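Local coordinates for protein pyruvate carboxylase n-terminal domain (Aquifex aeolicus, PDB 1ULZ) that forms the biotin carboxylase part of pyruvate carboxylase, with an ATP-grasp domain between N- and C-terminal biotin carboxylase domains, at residues 270-275 against 287-292. The protein carries 1 engineered substitution. Sequence-based numbering, arbitrary orientation.
Sequences AGTMEF and EMNTRI
The carboxylate of Glu274 and the amide of Asn289 meet nearly at right angles, their planes 88° apart. Asn289 ND2 donates to Glu274 OE1 over 2.8 Å, the acceptor lying close to the amide plane while the nitrogen approaches from above the carboxylate plane; Gln293 is a second partner of both, its bond to OE1 being weak. The Glu287 side chain lies alongside that of Glu274, pointing the same way, but the carboxylate planes are 82° apart, with OE2 of Glu287 3.9 Å from OE2 of Glu274. One face of the Arg291 guanidinium rests on Asn289 CB; its NE is salt-bridged to Glu86, and NH1 bonds back to the carbonyl of Ile292.

Beneath these groups, 270-275 and 287-289 pair as the two strands of an antiparallel hairpin. Thr272 and Asn289 exchange backbone bonds, Thr272 N to Asn289 O at 3.0 Å and Asn289 N to Thr272 O at 2.9 Å. Glu274 N gives a short bond of 2.7 Å to Glu287 O, whereas the return bond is weak. On the other face, Met288 CG stands anti to its backbone N; the chain runs extended to SD and bends at chi3 (-141°), leaving CE 3.9 Å from Met273 CG. Past Asn289 the pairing ends at an inverse gamma turn centred on Thr290.

Strand 283-289 is an outermost strand, within this chain, of a large antiparallel sheet; this hairpin lies in the ATP-grasp part. With Glu209 also close to Glu274, some repulsion is expected; weak, long ion pairs from Lys236 to Glu274 and Lys115 to Glu287 would partly balance the negative charge.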
ATOM      1  N   ALA A 270       3.787   1.580  22.701  1.00 21.48           N
ATOM      2  CA  ALA A 270       3.070   2.643  21.992  1.00 21.12           C
ATOM      3  C   ALA A 270       2.142   3.523  22.826  1.00 21.53           C
ATOM      4  O   ALA A 270       1.467   3.054  23.744  1.00 21.37           O
ATOM      5  CB  ALA A 270       2.290   2.047  20.818  1.00 21.69           C
ATOM      6  N   GLY A 271       2.109   4.807  22.479  1.00 20.50           N
ATOM      7  CA  GLY A 271       1.260   5.756  23.173  1.00 18.90           C
ATOM      8  C   GLY A 271       1.031   7.009  22.348  1.00 20.24           C
ATOM      9  O   GLY A 271       1.795   7.307  21.427  1.00 18.65           O
ATOM     10  N   THR A 272      -0.027   7.746  22.674  1.00 21.68           N
ATOM     11  CA  THR A 272      -0.354   8.976  21.963  1.00 23.05           C
ATOM     12  C   THR A 272      -0.681  10.107  22.927  1.00 23.22           C
ATOM     13  O   THR A 272      -1.510   9.946  23.821  1.00 25.23           O
ATOM     14  CB  THR A 272      -1.564   8.778  21.030  1.00 23.68           C
ATOM     15  OG1 THR A 272      -1.248   7.795  20.039  1.00 25.12           O
ATOM     16  CG2 THR A 272      -1.928  10.082  20.335  1.00 23.32           C
ATOM     17  N   MET A 273      -0.014  11.245  22.760  1.00 24.30           N
ATOM     18  CA  MET A 273      -0.284  12.407  23.601  1.00 24.80           C
ATOM     19  C   MET A 273      -1.114  13.370  22.757  1.00 24.80           C
ATOM     20  O   MET A 273      -0.650  13.870  21.727  1.00 22.81           O
ATOM     21  CB  MET A 273       1.014  13.091  24.055  1.00 26.17           C
ATOM     22  CG  MET A 273       1.886  12.257  25.000  1.00 29.48           C
ATOM     23  SD  MET A 273       2.789  13.284  26.232  1.00 32.35           S
ATOM     24  CE  MET A 273       3.711  14.325  25.214  1.00 34.83           C
ATOM     25  N   GLU A 274      -2.347  13.607  23.185  1.00 23.65           N
ATOM     26  CA  GLU A 274      -3.248  14.493  22.462  1.00 25.61           C
ATOM     27  C   GLU A 274      -3.168  15.942  22.944  1.00 24.62           C
ATOM     28  O   GLU A 274      -3.148  16.206  24.146  1.00 22.72           O
ATOM     29  CB  GLU A 274      -4.687  13.959  22.566  1.00 27.58           C
ATOM     30  CG  GLU A 274      -4.839  12.565  21.929  1.00 32.37           C
ATOM     31  CD  GLU A 274      -6.282  12.079  21.809  1.00 36.23           C
ATOM     32  OE1 GLU A 274      -6.505  11.091  21.069  1.00 36.23           O
ATOM     33  OE2 GLU A 274      -7.186  12.666  22.447  1.00 36.42           O
ATOM     34  N   PHE A 275      -3.093  16.867  21.987  1.00 23.92           N
ATOM     35  CA  PHE A 275      -3.021  18.305  22.258  1.00 24.92           C
ATOM     36  C   PHE A 275      -4.091  19.032  21.445  1.00 26.52           C
ATOM     37  O   PHE A 275      -4.748  18.448  20.584  1.00 25.65           O
ATOM     38  CB  PHE A 275      -1.684  18.916  21.802  1.00 24.41           C
ATOM     39  CG  PHE A 275      -0.460  18.350  22.469  1.00 25.27           C
ATOM     40  CD1 PHE A 275       0.075  17.140  22.066  1.00 24.77           C
ATOM     41  CD2 PHE A 275       0.183  19.059  23.472  1.00 25.33           C
ATOM     42  CE1 PHE A 275       1.234  16.649  22.649  1.00 26.67           C
ATOM     43  CE2 PHE A 275       1.339  18.574  24.058  1.00 26.33           C
ATOM     44  CZ  PHE A 275       1.866  17.368  23.647  1.00 25.40           C
ATOM     45  N   GLU A 287      -4.605  15.104  27.029  1.00 28.32           N
ATOM     46  CA  GLU A 287      -4.577  13.771  27.621  1.00 28.34           C
ATOM     47  C   GLU A 287      -3.734  12.806  26.794  1.00 28.66           C
ATOM     48  O   GLU A 287      -3.294  13.131  25.691  1.00 26.38           O
ATOM     49  CB  GLU A 287      -5.991  13.209  27.741  1.00 30.19           C
ATOM     50  CG  GLU A 287      -6.628  12.875  26.402  1.00 33.49           C
ATOM     51  CD  GLU A 287      -8.021  12.313  26.563  1.00 36.76           C
ATOM     52  OE1 GLU A 287      -8.179  11.372  27.373  1.00 41.34           O
ATOM     53  OE2 GLU A 287      -8.952  12.801  25.884  1.00 38.30           O
ATOM     54  N   MET A 288      -3.531  11.608  27.334  1.00 28.62           N
ATOM     55  CA  MET A 288      -2.732  10.596  26.663  1.00 29.99           C
ATOM     56  C   MET A 288      -3.396   9.229  26.626  1.00 30.23           C
ATOM     57  O   MET A 288      -3.824   8.708  27.658  1.00 31.86           O
ATOM     58  CB  MET A 288      -1.366  10.474  27.349  1.00 29.54           C
ATOM     59  CG  MET A 288      -0.551   9.254  26.925  1.00 31.33           C
ATOM     60  SD  MET A 288       1.123   9.254  27.630  1.00 30.46           S
ATOM     61  CE  MET A 288       2.093   8.619  26.271  1.00 30.20           C
ATOM     62  N   ASN A 289      -3.498   8.661  25.429  1.00 28.79           N
ATOM     63  CA  ASN A 289      -4.070   7.333  25.262  1.00 28.02           C
ATOM     64  C   ASN A 289      -2.882   6.379  25.404  1.00 26.75           C
ATOM     65  O   ASN A 289      -1.920   6.449  24.629  1.00 26.23           O
ATOM     66  CB  ASN A 289      -4.697   7.162  23.871  1.00 29.12           C
ATOM     67  CG  ASN A 289      -5.731   8.231  23.549  1.00 32.01           C
ATOM     68  OD1 ASN A 289      -6.613   8.522  24.356  1.00 35.10           O
ATOM     69  ND2 ASN A 289      -5.636   8.809  22.353  1.00 31.97           N
ATOM     70  N   THR A 290      -2.941   5.503  26.396  1.00 24.51           N
ATOM     71  CA  THR A 290      -1.858   4.559  26.636  1.00 25.10           C
ATOM     72  C   THR A 290      -2.129   3.261  25.889  1.00 24.47           C
ATOM     73  O   THR A 290      -2.271   2.199  26.498  1.00 25.09           O
ATOM     74  CB  THR A 290      -1.739   4.261  28.134  1.00 25.15           C
ATOM     75  OG1 THR A 290      -2.991   3.763  28.612  1.00 25.32           O
ATOM     76  CG2 THR A 290      -1.374   5.532  28.904  1.00 25.14           C
ATOM     77  N   ARG A 291      -2.181   3.357  24.565  1.00 23.82           N
ATOM     78  CA  ARG A 291      -2.483   2.209  23.718  1.00 21.71           C
ATOM     79  C   ARG A 291      -2.210   2.557  22.262  1.00 22.45           C
ATOM     80  O   ARG A 291      -1.846   3.691  21.946  1.00 22.28           O
ATOM     81  CB  ARG A 291      -3.962   1.868  23.851  1.00 21.01           C
ATOM     82  CG  ARG A 291      -4.865   3.053  23.504  1.00 21.62           C
ATOM     83  CD  ARG A 291      -6.322   2.648  23.324  1.00 20.80           C
ATOM     84  NE  ARG A 291      -7.220   3.801  23.262  1.00 21.82           N
ATOM     85  CZ  ARG A 291      -7.437   4.554  22.185  1.00 24.40           C
ATOM     86  NH1 ARG A 291      -6.825   4.295  21.036  1.00 22.81           N
ATOM     87  NH2 ARG A 291      -8.271   5.583  22.263  1.00 23.82           N
ATOM     88  N   ILE A 292      -2.399   1.578  21.380  1.00 21.48           N
ATOM     89  CA  ILE A 292      -2.219   1.800  19.952  1.00 19.45           C
ATOM     90  C   ILE A 292      -3.363   2.726  19.529  1.00 20.33           C
ATOM     91  O   ILE A 292      -4.461   2.670  20.088  1.00 19.77           O
ATOM     92  CB  ILE A 292      -2.298   0.464  19.146  1.00 20.25           C
ATOM     93  CG1 ILE A 292      -1.961   0.715  17.673  1.00 19.60           C
ATOM     94  CG2 ILE A 292      -3.696  -0.139  19.243  1.00 18.96           C
ATOM     95  CD1 ILE A 292      -0.557   1.222  17.440  1.00 20.12           C
TER